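Solute-binding protein Csal_2479 (Chromohalobacter salexigens, PDB 4P1L) binds D-glucuronate and is probably the periplasmic solute-binding component of a tripartite ATP-independent (TRAP) transport system. Local coordinates at residues Asn207-Tyr212 and Val285-Val290. Numbering follows the deposited sequence.
With BDP (beta-D-glucopyranuronic acid), chain C.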
# COMPACT_ATOMS: atom_id res chain seq x y z
N ASN A 207 8.32 -4.89 -3.08
CA ASN A 207 7.51 -4.73 -1.87
C ASN A 207 8.38 -4.33 -0.70
O ASN A 207 9.62 -4.27 -0.80
CB ASN A 207 6.73 -6.03 -1.56
CG ASN A 207 5.31 -5.75 -1.18
OD1 ASN A 207 5.03 -4.87 -0.32
ND2 ASN A 207 4.38 -6.41 -1.86
N ASN A 208 7.71 -4.07 0.42
CA ASN A 208 8.35 -3.78 1.69
C ASN A 208 8.83 -5.07 2.34
O ASN A 208 8.50 -6.16 1.88
CB ASN A 208 7.39 -3.03 2.60
CG ASN A 208 6.04 -3.74 2.73
OD1 ASN A 208 5.97 -4.94 2.99
ND2 ASN A 208 4.97 -2.99 2.53
N TYR A 209 9.62 -4.94 3.40
CA TYR A 209 10.16 -6.12 4.06
C TYR A 209 9.07 -7.07 4.61
O TYR A 209 9.11 -8.30 4.36
CB TYR A 209 11.12 -5.70 5.16
CG TYR A 209 12.52 -5.31 4.72
CD1 TYR A 209 13.34 -6.19 4.03
CD2 TYR A 209 13.04 -4.06 5.06
CE1 TYR A 209 14.65 -5.81 3.64
CE2 TYR A 209 14.34 -3.68 4.69
CZ TYR A 209 15.14 -4.56 3.99
OH TYR A 209 16.43 -4.19 3.63
N PRO A 210 8.07 -6.53 5.31
CA PRO A 210 7.11 -7.48 5.87
C PRO A 210 6.35 -8.27 4.83
O PRO A 210 6.07 -9.44 5.09
CB PRO A 210 6.19 -6.62 6.73
CG PRO A 210 7.04 -5.44 7.09
CD PRO A 210 7.86 -5.18 5.85
N SER A 211 6.10 -7.71 3.65
CA SER A 211 5.40 -8.46 2.62
C SER A 211 6.32 -9.48 1.97
O SER A 211 5.95 -10.65 1.80
CB SER A 211 4.84 -7.51 1.57
OG SER A 211 3.69 -6.84 2.06
N TYR A 212 7.52 -9.02 1.63
CA TYR A 212 8.55 -9.85 1.03
C TYR A 212 8.78 -11.09 1.89
O TYR A 212 8.89 -12.18 1.38
CB TYR A 212 9.81 -9.02 0.90
CG TYR A 212 11.06 -9.72 0.40
CD1 TYR A 212 11.09 -10.36 -0.82
CD2 TYR A 212 12.24 -9.69 1.15
CE1 TYR A 212 12.28 -10.97 -1.29
CE2 TYR A 212 13.41 -10.27 0.69
CZ TYR A 212 13.43 -10.90 -0.53
OH TYR A 212 14.61 -11.47 -0.96
N VAL A 285 19.34 -14.21 2.51
CA VAL A 285 19.00 -13.21 1.50
C VAL A 285 20.13 -12.21 1.36
O VAL A 285 20.76 -11.79 2.34
CB VAL A 285 17.65 -12.50 1.84
CG1 VAL A 285 17.41 -11.30 0.92
CG2 VAL A 285 16.49 -13.48 1.72
N LYS A 286 20.39 -11.85 0.11
CA LYS A 286 21.39 -10.87 -0.22
C LYS A 286 20.71 -9.51 -0.44
O LYS A 286 19.98 -9.30 -1.42
CB LYS A 286 22.14 -11.30 -1.46
CG LYS A 286 22.83 -12.66 -1.27
CD LYS A 286 23.38 -13.21 -2.58
CE LYS A 286 24.02 -14.60 -2.42
NZ LYS A 286 24.22 -15.27 -3.75
N ILE A 287 20.94 -8.61 0.52
CA ILE A 287 20.38 -7.27 0.47
C ILE A 287 21.46 -6.27 0.08
O ILE A 287 22.55 -6.30 0.64
CB ILE A 287 19.84 -6.82 1.84
CG1 ILE A 287 18.74 -7.77 2.33
CG2 ILE A 287 19.26 -5.40 1.75
CD1 ILE A 287 18.23 -7.46 3.72
N ASN A 288 21.16 -5.40 -0.88
CA ASN A 288 22.08 -4.34 -1.27
C ASN A 288 21.38 -3.01 -1.41
O ASN A 288 20.29 -2.94 -1.96
CB ASN A 288 22.83 -4.65 -2.59
CG ASN A 288 21.91 -4.59 -3.82
OD1 ASN A 288 21.06 -5.46 -4.02
ND2 ASN A 288 22.11 -3.58 -4.65
N GLU A 289 22.02 -1.96 -0.89
CA GLU A 289 21.64 -0.60 -1.22
C GLU A 289 21.99 -0.48 -2.71
O GLU A 289 22.97 -1.08 -3.17
CB GLU A 289 22.44 0.43 -0.41
CG GLU A 289 22.35 0.26 1.11
CD GLU A 289 21.02 0.76 1.68
OE1 GLU A 289 20.18 1.34 0.93
OE2 GLU A 289 20.81 0.59 2.90
N VAL A 290 21.22 0.29 -3.45
CA VAL A 290 21.56 0.61 -4.82
C VAL A 290 22.63 1.67 -4.84
O VAL A 290 22.90 2.32 -3.82
CB VAL A 290 20.33 1.05 -5.68
CG1 VAL A 290 19.29 -0.07 -5.75
CG2 VAL A 290 19.70 2.35 -5.17
C1 BDP C . 1.50 -4.88 0.19
C2 BDP C . 0.18 -4.19 0.50
C3 BDP C . -0.94 -5.08 0.10
C4 BDP C . -0.80 -5.35 -1.36
C5 BDP C . 0.57 -6.00 -1.68
C6 BDP C . 0.78 -6.26 -3.17
O2 BDP C . 0.16 -3.98 1.90
O3 BDP C . -2.21 -4.27 0.30
O4 BDP C . -1.86 -6.21 -1.82
O5 BDP C . 1.59 -5.17 -1.22
O6A BDP C . 1.97 -6.14 -3.61
O1 BDP C . 2.55 -4.04 0.51
O6B BDP C . -0.18 -6.63 -3.88
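The Y212 ring meets V285 at its edge. CG1 of V285 lies near the ring plane, 3.4 Å from Y212 OH. The Y209 ring meets I287 obliquely, with I287 CD1 3.9 Å from Y209 CE1. I287 CG2 touches the hydroxyl of the same tyrosine. Both tyrosines reach out from the helix start at 209-212, and the two aliphatic chains come from the opposite direction. With CG anti to the backbone nitrogen (chi1 175°), the Y212 ring extends from the helix so that its hydroxyl end meets V285. Its hydroxyl is hydrogen-bonded to the backbone oxygen of A221. Y224 of strand 223-230 stacks on the Y209 ring and also meets the Y212 ring, with planes at about 40°.

Strands 204-207 and 286-288 are the two outer strands of a four-stranded mixed sheet; the contact joins the helix that follows the first to the second. The fold is that of a TRAP solute-binding protein, and the strand-to-helix turn at 207-208 forms part of the glucuronate pocket. N208 is the N-cap: its OD1 accepts from S211 N at 2.9 Å, almost in line with the C=O bond (174°). N207 OD1 takes the sugar hydroxyl O1 at 2.7 Å and also the backbone N of N208. N207 ND2 donates to the ring oxygen O5 at 3.1 Å. N208 ND2 adds a weak bond to O1. An alanine in place of N207 would probably leave O1 without this acceptor, O5 without this donor, and the N208 amide without its side-chain acceptor. R146, R167, H32, Q70 and E234 bind the sugar as well.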